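Local coordinates for Lin2634 protein (Listeria innocua, PDB 3MZO), which is an HD-domain phosphohydrolase of the YfbR-like 5'-deoxynucleotidase family that binds metal, here calcium, and probably cleaves phosphate from nucleotides, at the interface of chains A and B. Coordinates in Å, arbitrary orientation; residue numbers count along the deposited sequence, not the author numbering. Chains: chain A/B, Lin2634 protein.

The interface of chains A and B. Residues chain A 7, 63, 66-67, 120; chain B 36, 39-40, 43, 62.
A:Asn67 and B:Gln43 meet tip to tip and pair through both ends of their amides, each acceptor lying in the donor's amide plane. B:Gln43 NE2 gives a nearly straight bond to the side-chain oxygen A:Asn67 OD1 at 2.9 Å, on a lone pair; A:Asn67 ND2 returns one to B:Gln43 OE1 at 3.0 Å. The amide planes are twisted 33° apart, and the second donor comes in tilted from its acceptor's carbonyl plane. B:Gln43 gets there with CG anti to its backbone N (chi1 169°) and the chain extended beyond.

A:Asn67 ND2 also reaches the backbone A:Glu63 O (2.7 Å) by a bent bond, tilted from its own amide plane. That acceptor sets which end of A:Asn67 is nitrogen, and the pairing carries the choice to B:Gln43. The phenol B:Tyr62 OH, donating to B:Gln43 OE1 at 2.6 Å in the carbonyl plane, agrees. Water 1 links B:Gln43 NE2 to A:Tyr7 OH and B:Ser40 O; water 3 joins A:Asn67 OD1 to the hydroxyls of B:Tyr36 and B:Ser40.

A:Leu66, CG anti to its backbone N (chi1 -174°), sets CD1 against B:Tyr36 CD1 (3.8 Å) and CD2 against B:Thr39 CG2, B:Ser40 OG and B:Gln43 OE1. The A:Leu120 methyls point at the B:Gln43 amide.

A helix 58-67, ending just before metal-binding His68 and Asp69, packs on B helices 31-51, which carries metal ligand His34, and 58-67. The patch recurs across the A/B two-fold within the six-copy assembly; the structure alone does not show whether this pair forms in solution.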
# COMPACT_ATOMS: atom_id res chain seq x y z
N TYR A 7 -25.93 2.41 -1.80
CA TYR A 7 -25.29 2.60 -3.10
C TYR A 7 -24.11 3.56 -2.99
O TYR A 7 -23.02 3.28 -3.51
CB TYR A 7 -26.30 3.09 -4.11
CG TYR A 7 -25.67 3.60 -5.37
CD1 TYR A 7 -25.08 2.73 -6.28
CD2 TYR A 7 -25.68 4.94 -5.67
CE1 TYR A 7 -24.49 3.20 -7.45
CE2 TYR A 7 -25.04 5.43 -6.80
CZ TYR A 7 -24.45 4.55 -7.70
OH TYR A 7 -23.87 5.05 -8.85
N GLU A 63 -22.78 8.33 -19.18
CA GLU A 63 -23.29 7.24 -18.38
C GLU A 63 -22.71 5.89 -18.77
O GLU A 63 -22.54 5.03 -17.92
CB GLU A 63 -24.83 7.19 -18.34
CG GLU A 63 -25.48 6.60 -19.59
CD GLU A 63 -26.97 6.96 -19.72
OE1 GLU A 63 -27.57 7.60 -18.81
OE2 GLU A 63 -27.52 6.62 -20.79
N LEU A 66 -18.94 6.00 -17.34
CA LEU A 66 -18.83 6.02 -15.89
C LEU A 66 -19.23 4.73 -15.19
O LEU A 66 -18.63 4.31 -14.20
CB LEU A 66 -19.66 7.18 -15.33
CG LEU A 66 -19.54 7.44 -13.84
CD1 LEU A 66 -18.17 8.07 -13.59
CD2 LEU A 66 -20.64 8.33 -13.35
N ASN A 67 -20.28 4.09 -15.69
CA ASN A 67 -20.87 2.96 -15.02
C ASN A 67 -20.51 1.57 -15.57
O ASN A 67 -20.94 0.58 -15.02
CB ASN A 67 -22.37 3.09 -15.05
CG ASN A 67 -22.83 4.42 -14.52
OD1 ASN A 67 -22.66 4.70 -13.34
ND2 ASN A 67 -23.38 5.25 -15.39
N LEU A 120 -28.62 2.38 -16.20
CA LEU A 120 -27.22 2.78 -16.01
C LEU A 120 -26.25 1.59 -15.95
O LEU A 120 -25.10 1.73 -16.34
CB LEU A 120 -27.06 3.63 -14.74
CG LEU A 120 -27.73 5.03 -14.69
CD1 LEU A 120 -27.69 5.60 -13.25
CD2 LEU A 120 -27.07 6.02 -15.65
N TYR B 36 -14.38 9.95 -9.47
CA TYR B 36 -15.33 8.91 -9.87
C TYR B 36 -16.57 8.98 -8.97
O TYR B 36 -17.71 8.93 -9.44
CB TYR B 36 -14.67 7.53 -9.79
CG TYR B 36 -15.68 6.39 -9.81
CD1 TYR B 36 -16.36 6.05 -10.98
CD2 TYR B 36 -16.01 5.73 -8.63
CE1 TYR B 36 -17.35 5.04 -10.96
CE2 TYR B 36 -16.94 4.74 -8.61
CZ TYR B 36 -17.61 4.39 -9.77
OH TYR B 36 -18.56 3.39 -9.65
N THR B 39 -18.81 12.11 -9.47
CA THR B 39 -19.55 12.08 -10.71
C THR B 39 -20.73 11.10 -10.57
O THR B 39 -21.83 11.38 -11.05
CB THR B 39 -18.62 11.71 -11.88
OG1 THR B 39 -17.49 12.58 -11.84
CG2 THR B 39 -19.28 11.86 -13.24
N SER B 40 -20.52 10.00 -9.85
CA SER B 40 -21.59 9.03 -9.63
C SER B 40 -22.71 9.61 -8.74
O SER B 40 -23.89 9.36 -8.99
CB SER B 40 -21.01 7.72 -9.03
OG SER B 40 -20.06 7.12 -9.94
N GLN B 43 -24.54 12.19 -10.86
CA GLN B 43 -25.39 11.43 -11.75
C GLN B 43 -26.72 11.06 -11.07
O GLN B 43 -27.81 11.18 -11.66
CB GLN B 43 -24.64 10.17 -12.19
CG GLN B 43 -25.45 9.11 -12.92
CD GLN B 43 -24.54 8.00 -13.42
OE1 GLN B 43 -24.07 8.04 -14.56
NE2 GLN B 43 -24.24 7.03 -12.56
N TYR B 62 -22.06 16.41 -15.87
CA TYR B 62 -21.01 15.41 -15.89
C TYR B 62 -19.64 16.06 -16.00
O TYR B 62 -18.74 15.70 -15.25
CB TYR B 62 -21.23 14.41 -17.03
CG TYR B 62 -22.18 13.26 -16.73
CD1 TYR B 62 -21.84 12.26 -15.80
CD2 TYR B 62 -23.36 13.11 -17.44
CE1 TYR B 62 -22.68 11.18 -15.58
CE2 TYR B 62 -24.22 12.05 -17.21
CZ TYR B 62 -23.90 11.09 -16.29
OH TYR B 62 -24.74 10.01 -16.08
O HOH W 1 -25.11 7.13 -9.66
O HOH W 2 -27.33 9.42 -16.69
O HOH W 3 -20.78 4.64 -11.14